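Local atomic coordinates of CDP-glucose-4,6-dehydratase (Yersinia pseudotuberculosis, PDB entry 1RKX), a protein that catalyses the NAD-dependent dehydration of CDP-D-glucose, probably to CDP-4-keto-6-deoxy-D-glucose, as an extended member of the short-chain dehydrogenase/reductase family. Residues E78-I83 and R119-V124; A193-G198 and I229-H234; V235-S240 and H317-L322. One frame throughout, in Å; residues are numbered along the deposited sequence.

Interaction 1 (E78-I83 and R119-V124)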
loop_
_atom_site.group_PDB
_atom_site.type_symbol
_atom_site.label_atom_id
_atom_site.label_comp_id
_atom_site.label_asym_id
_atom_site.label_seq_id
_atom_site.Cartn_x
_atom_site.Cartn_y
_atom_site.Cartn_z
ATOM N N GLU C 78 -36.676 -25.004 -0.701
ATOM C CA GLU C 78 -37.360 -26.138 -0.094
ATOM C C GLU C 78 -36.950 -26.299 1.367
ATOM O O GLU C 78 -37.776 -26.606 2.225
ATOM C CB GLU C 78 -37.021 -27.415 -0.876
ATOM C CG GLU C 78 -37.632 -28.713 -0.345
ATOM C CD GLU C 78 -36.978 -29.213 0.935
ATOM O OE1 GLU C 78 -35.733 -29.329 0.974
ATOM O OE2 GLU C 78 -37.712 -29.503 1.902
ATOM N N PHE C 79 -35.672 -26.067 1.646
ATOM C CA PHE C 79 -35.128 -26.224 2.989
ATOM C C PHE C 79 -35.294 -25.040 3.950
ATOM O O PHE C 79 -35.411 -25.247 5.160
ATOM C CB PHE C 79 -33.645 -26.596 2.884
ATOM C CG PHE C 79 -33.012 -26.950 4.200
ATOM C CD1 PHE C 79 -33.459 -28.047 4.928
ATOM C CD2 PHE C 79 -31.966 -26.187 4.712
ATOM C CE1 PHE C 79 -32.873 -28.382 6.149
ATOM C CE2 PHE C 79 -31.372 -26.513 5.934
ATOM C CZ PHE C 79 -31.827 -27.614 6.652
ATOM N N GLN C 80 -35.297 -23.816 3.430
ATOM C CA GLN C 80 -35.436 -22.622 4.269
ATOM C C GLN C 80 -34.358 -22.570 5.358
ATOM O O GLN C 80 -34.662 -22.505 6.550
ATOM C CB GLN C 80 -36.820 -22.594 4.929
ATOM C CG GLN C 80 -37.987 -22.560 3.949
ATOM C CD GLN C 80 -38.129 -21.225 3.250
ATOM O OE1 GLN C 80 -38.308 -20.193 3.894
ATOM N NE2 GLN C 80 -38.054 -21.239 1.921
ATOM N N PRO C 81 -33.078 -22.590 4.963
ATOM C CA PRO C 81 -31.997 -22.546 5.955
ATOM C C PRO C 81 -31.843 -21.180 6.621
ATOM O O PRO C 81 -32.202 -20.156 6.044
ATOM C CB PRO C 81 -30.768 -22.908 5.126
ATOM C CG PRO C 81 -31.068 -22.216 3.827
ATOM C CD PRO C 81 -32.530 -22.601 3.595
ATOM N N GLU C 82 -31.308 -21.177 7.840
ATOM C CA GLU C 82 -31.066 -19.938 8.575
ATOM C C GLU C 82 -29.568 -19.672 8.481
ATOM O O GLU C 82 -29.109 -18.543 8.644
ATOM C CB GLU C 82 -31.406 -20.094 10.053
ATOM C CG GLU C 82 -32.758 -20.668 10.374
ATOM C CD GLU C 82 -32.859 -20.999 11.850
ATOM O OE1 GLU C 82 -32.823 -20.049 12.666
ATOM O OE2 GLU C 82 -32.949 -22.204 12.185
ATOM N N ILE C 83 -28.816 -20.738 8.243
ATOM C CA ILE C 83 -27.367 -20.651 8.138
ATOM C C ILE C 83 -26.882 -21.446 6.933
ATOM O O ILE C 83 -27.321 -22.577 6.699
ATOM C CB ILE C 83 -26.687 -21.204 9.410
ATOM C CG1 ILE C 83 -27.172 -20.431 10.640
ATOM C CG2 ILE C 83 -25.167 -21.080 9.287
ATOM C CD1 ILE C 83 -26.676 -20.999 11.963
ATOM N N ARG C 119 -30.551 -14.587 -1.747
ATOM C CA ARG C 119 -31.158 -13.275 -1.910
ATOM C C ARG C 119 -32.674 -13.371 -2.106
ATOM O O ARG C 119 -33.442 -12.630 -1.491
ATOM C CB ARG C 119 -30.517 -12.578 -3.113
ATOM C CG ARG C 119 -30.999 -11.171 -3.388
ATOM C CD ARG C 119 -30.056 -10.470 -4.357
ATOM N NE ARG C 119 -30.318 -10.748 -5.768
ATOM C CZ ARG C 119 -31.179 -10.061 -6.510
ATOM N NH1 ARG C 119 -31.864 -9.058 -5.971
ATOM N NH2 ARG C 119 -31.339 -10.357 -7.795
ATOM N N HIS C 120 -33.102 -14.300 -2.952
ATOM C CA HIS C 120 -34.524 -14.456 -3.240
ATOM C C HIS C 120 -35.331 -15.278 -2.243
ATOM O O HIS C 120 -36.485 -14.957 -1.967
ATOM C CB HIS C 120 -34.699 -15.020 -4.649
ATOM C CG HIS C 120 -34.214 -14.095 -5.721
ATOM N ND1 HIS C 120 -34.679 -12.803 -5.850
ATOM C CD2 HIS C 120 -33.285 -14.259 -6.692
ATOM C CE1 HIS C 120 -34.056 -12.212 -6.855
ATOM N NE2 HIS C 120 -33.206 -13.074 -7.382
ATOM N N VAL C 121 -34.735 -16.332 -1.699
ATOM C CA VAL C 121 -35.437 -17.171 -0.733
ATOM C C VAL C 121 -35.707 -16.413 0.562
ATOM O O VAL C 121 -36.792 -16.516 1.139
ATOM C CB VAL C 121 -34.632 -18.452 -0.423
ATOM C CG1 VAL C 121 -35.298 -19.239 0.703
ATOM C CG2 VAL C 121 -34.536 -19.313 -1.672
ATOM N N GLY C 122 -34.717 -15.649 1.013
ATOM C CA GLY C 122 -34.868 -14.880 2.237
ATOM C C GLY C 122 -34.788 -15.730 3.494
ATOM O O GLY C 122 -34.770 -16.959 3.424
ATOM N N GLY C 123 -34.725 -15.074 4.648
ATOM C CA GLY C 123 -34.671 -15.794 5.907
ATOM C C GLY C 123 -33.303 -16.284 6.347
ATOM O O GLY C 123 -33.135 -16.713 7.488
ATOM N N VAL C 124 -32.317 -16.243 5.455
ATOM C CA VAL C 124 -30.982 -16.693 5.827
ATOM C C VAL C 124 -30.329 -15.620 6.696
ATOM O O VAL C 124 -30.212 -14.461 6.293
ATOM C CB VAL C 124 -30.115 -16.963 4.586
ATOM C CG1 VAL C 124 -28.735 -17.434 5.016
ATOM C CG2 VAL C 124 -30.784 -18.025 3.704
HETATM O O HOH W 1 -38.581 -17.724 3.068
HETATM O O HOH W 2 -34.317 -19.511 4.644
#
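Pro-81 and Val-124 form the apolar part of this contact. CG2 of Val-124 approaches the carbonyl oxygen of Pro-81 to 3.5 Å and stands 4.2 Å from CG of its ring. The other branch, CG1, lies anti to the backbone N (chi1 -180°) and comes to 3.8 Å from Glu-82 O; each methyl faces one of two successive carbonyl oxygens. Further out, CG1 of Val-121 touches NE2 of Gln-80 at 3.6 Å. The Gln-80 chain bends at chi2 (-72°), and its NE2 is hydrogen-bonded to Arg-77 O in the preceding helix.

No direct hydrogen bond joins the two segments; water does the bridging. One water donates to OE1 of Gln-80 (2.6 Å) and to the carbonyl oxygen of Val-121 (2.9 Å). A second donates to Pro-81 O and Gly-122 O, linking main chain to main chain.

Backbone shape matters as well. Gln-80 and Gly-122 each take positive phi as the first residue beyond a helix, turning both chains toward the strands that follow. Backbone pairing begins just beyond the contact, where Glu-82 bonds to Lys-125 and Ala-126; the carboxylate of Glu-82 reaches Tyr-250 OH and Arg-11 N.

The arrangement is that of neighbouring beta-alpha units in a Rossmann fold: helices 69-79 and 100-121 end side by side and lead into the adjacent parallel strands 83-86 and 126-130.

Interaction 2 (A193-G198 and I229-H234). With NAD (nicotinamide-adenine-dinucleotide), chain G.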
loop_
_atom_site.group_PDB
_atom_site.type_symbol
_atom_site.label_atom_id
_atom_site.label_comp_id
_atom_site.label_asym_id
_atom_site.label_seq_id
_atom_site.Cartn_x
_atom_site.Cartn_y
_atom_site.Cartn_z
ATOM N N ALA C 193 -8.661 -20.133 4.319
ATOM C CA ALA C 193 -7.800 -21.085 5.009
ATOM C C ALA C 193 -7.250 -22.099 4.015
ATOM O O ALA C 193 -7.830 -22.310 2.951
ATOM C CB ALA C 193 -8.594 -21.804 6.100
ATOM N N GLY C 194 -6.135 -22.732 4.362
ATOM C CA GLY C 194 -5.559 -23.716 3.466
ATOM C C GLY C 194 -4.734 -24.758 4.196
ATOM O O GLY C 194 -4.687 -24.775 5.428
ATOM N N ASN C 195 -4.096 -25.638 3.433
ATOM C CA ASN C 195 -3.238 -26.679 4.002
ATOM C C ASN C 195 -3.951 -27.492 5.079
ATOM O O ASN C 195 -3.398 -27.751 6.150
ATOM C CB ASN C 195 -1.995 -26.034 4.607
ATOM C CG ASN C 195 -1.448 -24.915 3.744
ATOM O OD1 ASN C 195 -0.960 -25.146 2.637
ATOM N ND2 ASN C 195 -1.543 -23.689 4.244
ATOM N N VAL C 196 -5.179 -27.897 4.790
ATOM C CA VAL C 196 -5.964 -28.659 5.744
ATOM C C VAL C 196 -5.662 -30.148 5.649
ATOM O O VAL C 196 -5.646 -30.723 4.557
ATOM C CB VAL C 196 -7.466 -28.422 5.504
ATOM C CG1 VAL C 196 -8.277 -29.200 6.499
ATOM C CG2 VAL C 196 -7.776 -26.937 5.613
ATOM N N ILE C 197 -5.406 -30.768 6.797
ATOM C CA ILE C 197 -5.117 -32.193 6.840
ATOM C C ILE C 197 -5.956 -32.879 7.915
ATOM O O ILE C 197 -6.438 -32.241 8.853
ATOM C CB ILE C 197 -3.616 -32.463 7.113
ATOM C CG1 ILE C 197 -3.172 -31.729 8.384
ATOM C CG2 ILE C 197 -2.783 -32.040 5.898
ATOM C CD1 ILE C 197 -1.737 -32.021 8.801
ATOM N N GLY C 198 -6.139 -34.184 7.765
ATOM C CA GLY C 198 -6.924 -34.925 8.726
ATOM C C GLY C 198 -7.275 -36.313 8.227
ATOM O O GLY C 198 -7.022 -36.660 7.074
ATOM N N ILE C 229 7.867 -26.297 3.378
ATOM C CA ILE C 229 7.104 -25.895 4.554
ATOM C C ILE C 229 5.743 -25.348 4.150
ATOM O O ILE C 229 5.621 -24.592 3.183
ATOM C CB ILE C 229 7.845 -24.806 5.356
ATOM C CG1 ILE C 229 9.144 -25.372 5.926
ATOM C CG2 ILE C 229 6.956 -24.282 6.476
ATOM C CD1 ILE C 229 9.997 -24.340 6.633
ATOM N N ARG C 230 4.720 -25.738 4.900
ATOM C CA ARG C 230 3.360 -25.289 4.648
ATOM C C ARG C 230 2.686 -25.171 6.014
ATOM O O ARG C 230 2.947 -25.977 6.909
ATOM C CB ARG C 230 2.613 -26.317 3.793
ATOM C CG ARG C 230 3.238 -26.602 2.426
ATOM C CD ARG C 230 2.874 -25.531 1.409
ATOM N NE ARG C 230 3.426 -25.815 0.083
ATOM C CZ ARG C 230 4.697 -25.620 -0.266
ATOM N NH1 ARG C 230 5.569 -25.132 0.608
ATOM N NH2 ARG C 230 5.095 -25.916 -1.497
ATOM N N PRO C 231 1.842 -24.146 6.204
ATOM C CA PRO C 231 1.174 -24.006 7.500
ATOM C C PRO C 231 0.063 -25.043 7.666
ATOM O O PRO C 231 -1.121 -24.720 7.613
ATOM C CB PRO C 231 0.655 -22.570 7.467
ATOM C CG PRO C 231 0.409 -22.328 6.018
ATOM C CD PRO C 231 1.600 -22.969 5.351
ATOM N N TRP C 232 0.464 -26.295 7.865
ATOM C CA TRP C 232 -0.487 -27.387 8.035
ATOM C C TRP C 232 -1.360 -27.204 9.275
ATOM O O TRP C 232 -0.909 -26.700 10.302
ATOM C CB TRP C 232 0.250 -28.726 8.141
ATOM C CG TRP C 232 1.132 -29.029 6.971
ATOM C CD1 TRP C 232 2.499 -29.041 6.953
ATOM C CD2 TRP C 232 0.710 -29.351 5.643
ATOM N NE1 TRP C 232 2.952 -29.353 5.695
ATOM C CE2 TRP C 232 1.874 -29.548 4.871
ATOM C CE3 TRP C 232 -0.544 -29.492 5.031
ATOM C CZ2 TRP C 232 1.825 -29.879 3.511
ATOM C CZ3 TRP C 232 -0.596 -29.823 3.677
ATOM C CH2 TRP C 232 0.585 -30.013 2.933
ATOM N N GLN C 233 -2.614 -27.622 9.170
ATOM C CA GLN C 233 -3.547 -27.534 10.289
ATOM C C GLN C 233 -4.595 -28.631 10.173
ATOM O O GLN C 233 -5.028 -28.982 9.070
ATOM C CB GLN C 233 -4.233 -26.168 10.318
ATOM C CG GLN C 233 -4.959 -25.806 9.029
ATOM C CD GLN C 233 -5.558 -24.414 9.063
ATOM O OE1 GLN C 233 -5.895 -23.844 8.019
ATOM N NE2 GLN C 233 -5.706 -23.862 10.265
ATOM N N HIS C 234 -4.998 -29.179 11.313
ATOM C CA HIS C 234 -6.007 -30.224 11.312
ATOM C C HIS C 234 -7.293 -29.589 10.798
ATOM O O HIS C 234 -7.591 -28.428 11.100
ATOM C CB HIS C 234 -6.199 -30.778 12.725
ATOM C CG HIS C 234 -7.046 -32.010 12.782
ATOM N ND1 HIS C 234 -8.421 -31.975 12.690
ATOM C CD2 HIS C 234 -6.710 -33.315 12.905
ATOM C CE1 HIS C 234 -8.896 -33.206 12.756
ATOM N NE2 HIS C 234 -7.879 -34.039 12.886
HETATM P PA NAD G . -13.143 -31.884 -1.662
HETATM O O1A NAD G . -12.823 -32.136 -3.084
HETATM O O2A NAD G . -12.995 -33.027 -0.722
HETATM O O5B NAD G . -14.640 -31.316 -1.512
HETATM C C5B NAD G . -15.193 -30.511 -2.581
HETATM C C4B NAD G . -16.722 -30.555 -2.563
HETATM O O4B NAD G . -17.071 -29.728 -3.696
HETATM C C3B NAD G . -17.281 -31.938 -2.864
HETATM O O3B NAD G . -18.287 -32.213 -1.869
HETATM C C2B NAD G . -17.816 -31.781 -4.275
HETATM O O2B NAD G . -18.898 -32.702 -4.589
HETATM C C1B NAD G . -18.191 -30.321 -4.298
HETATM N N9A NAD G . -18.330 -29.801 -5.649
HETATM C C8A NAD G . -17.339 -29.562 -6.565
HETATM N N7A NAD G . -17.792 -29.094 -7.726
HETATM C C5A NAD G . -19.160 -29.030 -7.546
HETATM C C6A NAD G . -20.200 -28.620 -8.409
HETATM N N6A NAD G . -20.062 -28.186 -9.645
HETATM N N1A NAD G . -21.481 -28.676 -7.925
HETATM C C2A NAD G . -21.660 -29.126 -6.641
HETATM N N3A NAD G . -20.776 -29.530 -5.754
HETATM C C4A NAD G . -19.519 -29.460 -6.271
HETATM O O3 NAD G . -12.291 -30.669 -1.180
HETATM P PN NAD G . -12.179 -29.949 0.285
HETATM O O1N NAD G . -10.786 -30.161 0.687
HETATM O O2N NAD G . -13.161 -30.590 1.196
HETATM O O5D NAD G . -12.428 -28.424 -0.056
HETATM C C5D NAD G . -13.572 -27.802 0.538
HETATM C C4D NAD G . -13.609 -26.330 0.174
HETATM O O4D NAD G . -12.429 -25.754 0.826
HETATM C C3D NAD G . -13.467 -25.929 -1.294
HETATM O O3D NAD G . -14.168 -24.684 -1.489
HETATM C C2D NAD G . -11.962 -25.741 -1.431
HETATM O O2D NAD G . -11.660 -24.914 -2.567
HETATM C C1D NAD G . -11.638 -25.074 -0.121
HETATM N N1N NAD G . -10.222 -25.177 0.215
HETATM C C2N NAD G . -9.640 -26.362 0.697
HETATM C C3N NAD G . -8.204 -26.403 1.114
HETATM C C7N NAD G . -7.686 -27.670 1.661
HETATM O O7N NAD G . -6.499 -27.677 2.022
HETATM N N7N NAD G . -8.431 -28.788 1.783
HETATM C C4N NAD G . -7.342 -25.185 0.865
HETATM C C5N NAD G . -8.113 -24.024 0.321
HETATM C C6N NAD G . -9.398 -24.023 0.038
#
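Ile-197 carries CG1 between its backbone N and carbonyl carbon (chi1 54°), which leaves CG2 anti to the carbonyl carbon and 3.5 Å from CE3 of Trp-232; the two side chains cross at about a right angle. At Asn-195, CG lies anti to the carbonyl carbon (chi1 -41°). Its amide reaches obliquely across CG and CD of Pro-231, while Asn-195 CB packs against CE3 of the indole. CB of Arg-230 sits over one face of that indole, toward its rim.

The backbones pair in parallel. Gln-233 N donates to Asn-195 O (3.1 Å), nearly along the C=O axis, and Ile-197 N donates to Gln-233 O (2.9 Å, 164° at the hydrogen). CA-H...O contacts flank both bonds, including His-234 CA to Ile-197 O at 3.2 Å. Strands 196-197 and 229-234 thereby build part of the small mixed sheet beyond the Rossmann core, and the first of them borders the NAD site.

Val-196 faces the cofactor: its N-H donates to the carboxamide oxygen O7N at 3.1 Å in a nearly straight bond, and its CB and CG2 lie beside the same carboxamide. Gly-194 CA approaches C4N of the nicotinamide to 3.5 Å. The ring of His-234 has Ile-197 O over one face, while ND1 bonds to Leu-236 N and NE2 to Glu-349.

Interaction 3 (V235-S240 and H317-L322)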
loop_
_atom_site.group_PDB
_atom_site.type_symbol
_atom_site.label_atom_id
_atom_site.label_comp_id
_atom_site.label_asym_id
_atom_site.label_seq_id
_atom_site.Cartn_x
_atom_site.Cartn_y
_atom_site.Cartn_z
ATOM N N VAL C 235 -8.049 -30.354 10.019
ATOM C CA VAL C 235 -9.290 -29.871 9.432
ATOM C C VAL C 235 -10.255 -29.243 10.441
ATOM O O VAL C 235 -10.986 -28.314 10.109
ATOM C CB VAL C 235 -10.004 -31.010 8.649
ATOM C CG1 VAL C 235 -10.323 -32.179 9.578
ATOM C CG2 VAL C 235 -11.267 -30.473 7.984
ATOM N N LEU C 236 -10.256 -29.730 11.677
ATOM C CA LEU C 236 -11.159 -29.171 12.674
ATOM C C LEU C 236 -10.784 -27.753 13.128
ATOM O O LEU C 236 -11.627 -27.027 13.649
ATOM C CB LEU C 236 -11.247 -30.103 13.885
ATOM C CG LEU C 236 -11.786 -31.508 13.592
ATOM C CD1 LEU C 236 -11.790 -32.334 14.871
ATOM C CD2 LEU C 236 -13.199 -31.416 13.003
ATOM N N GLU C 237 -9.530 -27.355 12.924
ATOM C CA GLU C 237 -9.086 -26.020 13.329
ATOM C C GLU C 237 -9.827 -24.916 12.562
ATOM O O GLU C 237 -10.488 -24.078 13.171
ATOM C CB GLU C 237 -7.569 -25.894 13.148
ATOM C CG GLU C 237 -6.771 -26.953 13.930
ATOM C CD GLU C 237 -6.401 -26.526 15.349
ATOM O OE1 GLU C 237 -7.245 -25.929 16.058
ATOM O OE2 GLU C 237 -5.256 -26.804 15.765
ATOM N N PRO C 238 -9.720 -24.886 11.223
ATOM C CA PRO C 238 -10.453 -23.821 10.538
ATOM C C PRO C 238 -11.964 -23.987 10.695
ATOM O O PRO C 238 -12.689 -23.000 10.803
ATOM C CB PRO C 238 -9.995 -23.954 9.084
ATOM C CG PRO C 238 -9.624 -25.413 8.967
ATOM C CD PRO C 238 -8.896 -25.652 10.271
ATOM N N LEU C 239 -12.435 -25.231 10.717
ATOM C CA LEU C 239 -13.867 -25.475 10.865
ATOM C C LEU C 239 -14.390 -24.881 12.174
ATOM O O LEU C 239 -15.497 -24.343 12.219
ATOM C CB LEU C 239 -14.169 -26.977 10.798
ATOM C CG LEU C 239 -14.501 -27.523 9.400
ATOM C CD1 LEU C 239 -13.417 -27.134 8.407
ATOM C CD2 LEU C 239 -14.669 -29.034 9.464
ATOM N N SER C 240 -13.597 -24.964 13.239
ATOM C CA SER C 240 -14.032 -24.392 14.510
ATOM C C SER C 240 -14.197 -22.892 14.313
ATOM O O SER C 240 -15.105 -22.284 14.870
ATOM C CB SER C 240 -13.023 -24.685 15.631
ATOM O OG SER C 240 -11.765 -24.065 15.407
ATOM N N HIS C 317 -8.822 -19.284 18.241
ATOM C CA HIS C 317 -7.459 -19.737 18.486
ATOM C C HIS C 317 -7.315 -21.228 18.174
ATOM O O HIS C 317 -8.180 -22.031 18.535
ATOM C CB HIS C 317 -7.082 -19.490 19.948
ATOM C CG HIS C 317 -7.937 -20.239 20.922
ATOM N ND1 HIS C 317 -9.297 -20.039 21.025
ATOM C CD2 HIS C 317 -7.630 -21.208 21.819
ATOM C CE1 HIS C 317 -9.792 -20.851 21.943
ATOM N NE2 HIS C 317 -8.802 -21.571 22.439
ATOM N N PRO C 318 -6.229 -21.616 17.482
ATOM C CA PRO C 318 -6.034 -23.032 17.166
ATOM C C PRO C 318 -5.853 -23.808 18.470
ATOM O O PRO C 318 -5.479 -23.227 19.489
ATOM C CB PRO C 318 -4.784 -23.025 16.289
ATOM C CG PRO C 318 -4.045 -21.805 16.742
ATOM C CD PRO C 318 -5.149 -20.795 16.910
ATOM N N ARG C 319 -6.104 -25.110 18.438
ATOM C CA ARG C 319 -6.011 -25.920 19.646
ATOM C C ARG C 319 -4.958 -27.014 19.628
ATOM O O ARG C 319 -4.486 -27.429 20.688
ATOM C CB ARG C 319 -7.373 -26.559 19.944
ATOM C CG ARG C 319 -8.521 -25.581 19.943
ATOM C CD ARG C 319 -9.826 -26.254 20.330
ATOM N NE ARG C 319 -10.936 -25.323 20.187
ATOM C CZ ARG C 319 -12.142 -25.503 20.711
ATOM N NH1 ARG C 319 -12.405 -26.593 21.426
ATOM N NH2 ARG C 319 -13.082 -24.589 20.520
ATOM N N TRP C 320 -4.587 -27.487 18.441
ATOM C CA TRP C 320 -3.596 -28.555 18.336
ATOM C C TRP C 320 -2.330 -28.187 17.571
ATOM O O TRP C 320 -2.398 -27.631 16.474
ATOM C CB TRP C 320 -4.198 -29.787 17.655
ATOM C CG TRP C 320 -5.355 -30.422 18.365
ATOM C CD1 TRP C 320 -5.718 -30.258 19.676
ATOM C CD2 TRP C 320 -6.274 -31.369 17.810
ATOM N NE1 TRP C 320 -6.808 -31.048 19.968
ATOM C CE2 TRP C 320 -7.167 -31.741 18.840
ATOM C CE3 TRP C 320 -6.428 -31.945 16.539
ATOM C CZ2 TRP C 320 -8.203 -32.666 18.638
ATOM C CZ3 TRP C 320 -7.456 -32.863 16.339
ATOM C CH2 TRP C 320 -8.329 -33.213 17.387
ATOM N N ASN C 321 -1.172 -28.505 18.144
ATOM C CA ASN C 321 0.079 -28.235 17.455
ATOM C C ASN C 321 0.129 -29.300 16.368
ATOM O O ASN C 321 -0.734 -30.179 16.326
ATOM C CB ASN C 321 1.275 -28.371 18.403
ATOM C CG ASN C 321 1.338 -29.725 19.076
ATOM O OD1 ASN C 321 1.384 -30.759 18.415
ATOM N ND2 ASN C 321 1.345 -29.723 20.403
ATOM N N LEU C 322 1.126 -29.244 15.493
ATOM C CA LEU C 322 1.197 -30.220 14.415
ATOM C C LEU C 322 1.362 -31.653 14.915
ATOM O O LEU C 322 0.661 -32.553 14.453
ATOM C CB LEU C 322 2.323 -29.871 13.440
ATOM C CG LEU C 322 2.259 -30.658 12.124
ATOM C CD1 LEU C 322 0.870 -30.515 11.509
ATOM C CD2 LEU C 322 3.327 -30.164 11.163
HETATM O O HOH W 3 -10.811 -23.124 18.290
#
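Glu-237 meets the backbone of Arg-319 and Trp-320 with both carboxylate oxygens. OE1 accepts from Arg-319 N at 2.8 Å through its syn lone pair. OE2 accepts from Trp-320 N, also at 2.8 Å, on the syn side but 27° out of the carboxylate plane. The bend of the Glu-237 chain at chi2 (-89°) brings CD toward the loop. OE1 is also hydrogen-bonded to Tyr-353 OH; the two backbone donors, one to each oxygen, fix the rotation of this buried group. OE2 also lies 3.1 Å from Trp-320 O, an acceptor beside an acceptor; the two N-H donors probably offset the repulsion and favour the charged form.

Ser-240 OG donates to Glu-237 O one turn back (2.6 Å) and is further hydrogen-bonded to Trp-316 NE1 and Tyr-353 OH. A water serves three groups: it donates to Ser-240 OG and to His-317 O, and accepts from NE of Arg-319 at 2.9 Å, in the guanidinium plane. The extended Arg-319 chain also sends NH1 to Tyr-353 O, while Trp-320 NE1 is taken by Thr-356 OG1.

Apolar contact is slight: CD1 of Leu-236 stands 4.4 Å from CH2 of Trp-320, whose indole stacks on Tyr-328.

Glu-237 thus bridges two successive backbone N-H groups, joining the first turn of helix 236-251 to the loop before helix 322-338, where Asn-321 is the N-cap, in the part of the extended SDR fold that follows the Rossmann core.

How the interactions relate
Interaction 1 stands apart: its centre lies 32 Å from that of interaction 2 and 29 Å from that of interaction 3, and it touches neither. It belongs to the Rossmann sheet, where helices 69-79 and 100-121 lead into strands 83-86 and 126-130, on the opposite side of the chain's centre from interaction 2. Interactions 2 and 3 follow it along the chain and adjoin, their centres 9 Å apart. Strand 229-234 of interaction 2 leads through a short turn into helix 236-251 of interaction 3, Ile-197 O probably accepts a hydrogen bond from Val-235 N, and His-234 packs edge-to-face with Trp-320. The loop 317-322, before helix 322-338, is thereby connected to the strand that borders the nicotinamide.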